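Local structure of carbohydrate binding module family 33 and 10 domain protein (Teredinibacter turnerae, 6RW7) at residues E30-Y35 / S43-F48. The protein is a copper-dependent lytic polysaccharide monooxygenase of family AA10, this chain being its LPMO domain, and probably binds and oxidatively cleaves cellulose. Numbering follows the deposited sequence. Where two conformers were deposited one is given.
Sequences EAFANY and SHWYNF
Phe32 turns one edge onto a face of the Trp45 indole, an edge-to-face (T-shaped) pair with planes at 78° in which Phe32 CD1 stands 3.5 Å from Trp45 CE2. The outer edge of the six-membered ring of Trp45, at CH2, ends 4.0 Å from Ala31 CB; a methyl group suits this place because it lets the large ring come close to the backbone. Tyr35 runs out from the helix as the indole runs in toward it, Tyr35 CD2 lying 3.5 Å from Trp45 NE1. Tryptophan offers both a broad face and an N-H: NE1 donates to a water at 2.8 Å, and that water donates to Phe32 O. Phe32, Tyr35, His44 and Trp45 form an aromatic cluster that ties helix 29-37 to the 3-10 turn in the loop before strand 52-54 of the LPMO domain; Tyr80 and Cys14 also pack on Trp45. A leucine in place of Trp45 would probably leave the Phe32 edge without its aromatic face and the bridging water without its N-H donor. Tyr35, an apolar ring with a hydroxyl at its end, reaches the turn because its chi1 of -170° sets CG opposite the backbone N. There a 2.7 Å hydrogen bond joins Tyr35 OH and His44 ND1, a ring nitrogen at the imidazole edge.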
ATOM      1  N   GLU A  30      11.278 -12.392  -8.617  1.00 12.75           N
ATOM      2  CA  GLU A  30      10.074 -13.144  -9.037  0.50 13.93           C
ATOM      3  C   GLU A  30       9.007 -12.152  -9.515  1.00 12.58           C
ATOM      4  O   GLU A  30       8.407 -12.379 -10.557  1.00 12.60           O
ATOM      5  CB  GLU A  30       9.593 -14.005  -7.872  0.50 15.56           C
ATOM      6  CG  GLU A  30       8.895 -15.269  -8.309  0.50 17.53           C
ATOM      7  CD  GLU A  30       8.532 -16.138  -7.123  0.50 18.33           C
ATOM      8  OE1 GLU A  30       9.466 -16.706  -6.512  0.50 22.78           O
ATOM      9  OE2 GLU A  30       7.324 -16.190  -6.781  0.50 18.51           O
ATOM     10  N   ALA A  31       8.771 -11.090  -8.733  1.00 11.98           N
ATOM     11  CA  ALA A  31       7.778 -10.054  -9.098  1.00 12.04           C
ATOM     12  C   ALA A  31       8.153  -9.478 -10.477  1.00 11.37           C
ATOM     13  O   ALA A  31       7.291  -9.381 -11.344  1.00 11.13           O
ATOM     14  CB  ALA A  31       7.716  -8.983  -8.041  1.00 11.97           C
ATOM     15  N   PHE A  32       9.421  -9.105 -10.658  1.00 11.81           N
ATOM     16  CA  PHE A  32       9.916  -8.536 -11.935  1.00 10.99           C
ATOM     17  C   PHE A  32       9.721  -9.524 -13.093  1.00 11.49           C
ATOM     18  O   PHE A  32       9.230  -9.152 -14.177  1.00 11.02           O
ATOM     19  CB  PHE A  32      11.387  -8.150 -11.806  1.00 10.70           C
ATOM     20  CG  PHE A  32      11.739  -6.990 -10.903  1.00 10.48           C
ATOM     21  CD1 PHE A  32      10.850  -5.965 -10.585  1.00 10.62           C
ATOM     22  CD2 PHE A  32      13.025  -6.903 -10.407  1.00 10.18           C
ATOM     23  CE1 PHE A  32      11.257  -4.890  -9.812  1.00 10.66           C
ATOM     24  CE2 PHE A  32      13.431  -5.838  -9.619  1.00 10.35           C
ATOM     25  CZ  PHE A  32      12.536  -4.832  -9.319  1.00 10.51           C
ATOM     26  N   ALA A  33      10.130 -10.776 -12.868  1.00 12.43           N
ATOM     27  CA  ALA A  33      10.070 -11.834 -13.897  1.00 12.35           C
ATOM     28  C   ALA A  33       8.627 -12.175 -14.272  1.00 12.01           C
ATOM     29  O   ALA A  33       8.291 -12.254 -15.454  1.00 11.19           O
ATOM     30  CB  ALA A  33      10.821 -13.037 -13.396  1.00 12.73           C
ATOM     31  N   ASN A  34       7.758 -12.313 -13.277  1.00 12.37           N
ATOM     32  CA  ASN A  34       6.354 -12.696 -13.509  1.00 13.22           C
ATOM     33  C   ASN A  34       5.662 -11.550 -14.239  1.00 13.41           C
ATOM     34  O   ASN A  34       4.849 -11.813 -15.096  1.00 14.32           O
ATOM     35  CB  ASN A  34       5.644 -13.073 -12.203  1.00 14.17           C
ATOM     36  CG  ASN A  34       6.138 -14.376 -11.605  1.00 16.19           C
ATOM     37  OD1 ASN A  34       6.977 -15.066 -12.199  1.00 16.62           O
ATOM     38  ND2 ASN A  34       5.651 -14.725 -10.421  1.00 15.49           N
ATOM     39  N   TYR A  35       6.028 -10.295 -13.968  1.00 12.26           N
ATOM     40  CA  TYR A  35       5.398  -9.161 -14.672  1.00 11.95           C
ATOM     41  C   TYR A  35       5.830  -9.206 -16.143  1.00 11.42           C
ATOM     42  O   TYR A  35       4.982  -9.041 -17.009  1.00 11.49           O
ATOM     43  CB  TYR A  35       5.733  -7.857 -13.953  1.00 11.30           C
ATOM     44  CG  TYR A  35       4.959  -6.675 -14.448  1.00 10.50           C
ATOM     45  CD1 TYR A  35       3.578  -6.617 -14.375  1.00 10.59           C
ATOM     46  CD2 TYR A  35       5.628  -5.564 -14.939  1.00 10.73           C
ATOM     47  CE1 TYR A  35       2.879  -5.510 -14.810  1.00 10.52           C
ATOM     48  CE2 TYR A  35       4.936  -4.440 -15.362  1.00 10.03           C
ATOM     49  CZ  TYR A  35       3.554  -4.409 -15.293  1.00 10.43           C
ATOM     50  OH  TYR A  35       2.855  -3.321 -15.729  1.00 10.83           O
ATOM     51  N   SER A  43      10.014  -0.702 -17.435  1.00 10.98           N
ATOM     52  CA  SER A  43       9.971   0.752 -17.169  1.00 11.05           C
ATOM     53  C   SER A  43       8.800   1.076 -16.237  1.00 10.54           C
ATOM     54  O   SER A  43       8.843   2.112 -15.560  1.00 10.42           O
ATOM     55  CB  SER A  43       9.900   1.530 -18.442  1.00 11.68           C
ATOM     56  OG  SER A  43       8.679   1.256 -19.098  1.00 13.43           O
ATOM     57  N   HIS A  44       7.786   0.224 -16.183  1.00 10.52           N
ATOM     58  CA  HIS A  44       6.585   0.519 -15.365  1.00 10.06           C
ATOM     59  C   HIS A  44       6.940   0.684 -13.878  1.00 10.25           C
ATOM     60  O   HIS A  44       6.215   1.431 -13.149  1.00  9.77           O
ATOM     61  CB  HIS A  44       5.531  -0.566 -15.561  1.00 10.76           C
ATOM     62  CG  HIS A  44       4.937  -0.550 -16.920  1.00 11.55           C
ATOM     63  ND1 HIS A  44       4.080  -1.528 -17.355  1.00 12.57           N
ATOM     64  CD2 HIS A  44       5.055   0.341 -17.926  1.00 13.15           C
ATOM     65  CE1 HIS A  44       3.680  -1.230 -18.581  1.00 13.93           C
ATOM     66  NE2 HIS A  44       4.248  -0.086 -18.946  1.00 14.29           N
ATOM     67  N   TRP A  45       7.977  -0.014 -13.403  1.00  9.92           N
ATOM     68  CA  TRP A  45       8.353  -0.012 -11.963  1.00  9.92           C
ATOM     69  C   TRP A  45       8.914   1.355 -11.568  1.00  9.96           C
ATOM     70  O   TRP A  45       8.961   1.676 -10.377  1.00 10.30           O
ATOM     71  CB  TRP A  45       9.336  -1.133 -11.647  1.00  9.77           C
ATOM     72  CG  TRP A  45       8.834  -2.500 -11.963  1.00  9.62           C
ATOM     73  CD1 TRP A  45       8.992  -3.179 -13.133  1.00 10.31           C
ATOM     74  CD2 TRP A  45       8.134  -3.388 -11.069  1.00  9.60           C
ATOM     75  NE1 TRP A  45       8.386  -4.403 -13.054  1.00  9.77           N
ATOM     76  CE2 TRP A  45       7.872  -4.568 -11.794  1.00  9.63           C
ATOM     77  CE3 TRP A  45       7.686  -3.307  -9.747  1.00  9.61           C
ATOM     78  CZ2 TRP A  45       7.217  -5.657 -11.240  1.00  9.92           C
ATOM     79  CZ3 TRP A  45       7.065  -4.398  -9.184  1.00  9.93           C
ATOM     80  CH2 TRP A  45       6.786  -5.541  -9.936  1.00 10.46           C
ATOM     81  N   TYR A  46       9.307   2.175 -12.536  1.00 10.34           N
ATOM     82  CA  TYR A  46       9.752   3.560 -12.258  1.00 11.13           C
ATOM     83  C   TYR A  46       8.568   4.416 -11.801  1.00 10.05           C
ATOM     84  O   TYR A  46       8.791   5.460 -11.190  1.00 10.39           O
ATOM     85  CB  TYR A  46      10.513   4.140 -13.452  1.00 12.62           C
ATOM     86  CG  TYR A  46      11.885   3.531 -13.571  1.00 14.27           C
ATOM     87  CD1 TYR A  46      12.069   2.241 -14.054  1.00 16.25           C
ATOM     88  CD2 TYR A  46      12.992   4.193 -13.079  1.00 16.50           C
ATOM     89  CE1 TYR A  46      13.330   1.655 -14.105  1.00 18.50           C
ATOM     90  CE2 TYR A  46      14.257   3.638 -13.150  1.00 17.82           C
ATOM     91  CZ  TYR A  46      14.431   2.362 -13.656  1.00 19.48           C
ATOM     92  OH  TYR A  46      15.690   1.811 -13.713  1.00 21.54           O
ATOM     93  N   ASN A  47       7.336   3.990 -12.075  1.00 10.00           N
ATOM     94  CA  ASN A  47       6.102   4.697 -11.637  1.00  9.96           C
ATOM     95  C   ASN A  47       5.574   4.110 -10.325  1.00  9.52           C
ATOM     96  O   ASN A  47       4.361   4.084 -10.111  1.00 10.51           O
ATOM     97  CB  ASN A  47       5.036   4.674 -12.742  1.00 11.10           C
ATOM     98  CG  ASN A  47       4.873   6.020 -13.399  1.00 10.63           C
ATOM     99  OD1 ASN A  47       4.729   6.103 -14.629  1.00 14.87           O
ATOM    100  ND2 ASN A  47       4.900   7.059 -12.606  1.00  8.58           N
ATOM    101  N   PHE A  48       6.483   3.735  -9.431  1.00  9.09           N
ATOM    102  CA  PHE A  48       6.110   3.094  -8.156  1.00  9.44           C
ATOM    103  C   PHE A  48       5.323   4.073  -7.284  1.00  9.53           C
ATOM    104  O   PHE A  48       4.615   3.659  -6.356  1.00 10.40           O
ATOM    105  CB  PHE A  48       7.347   2.617  -7.409  1.00  9.04           C
ATOM    106  CG  PHE A  48       8.390   3.644  -7.083  1.00  8.96           C
ATOM    107  CD1 PHE A  48       8.342   4.353  -5.899  1.00  8.91           C
ATOM    108  CD2 PHE A  48       9.455   3.874  -7.933  1.00  8.83           C
ATOM    109  CE1 PHE A  48       9.344   5.254  -5.563  1.00  9.02           C
ATOM    110  CE2 PHE A  48      10.454   4.770  -7.596  1.00  8.90           C
ATOM    111  CZ  PHE A  48      10.391   5.469  -6.422  1.00  9.28           C
TER
HETATM  112  O   HOH W   1       9.352  -6.336 -14.852  1.00 13.18           O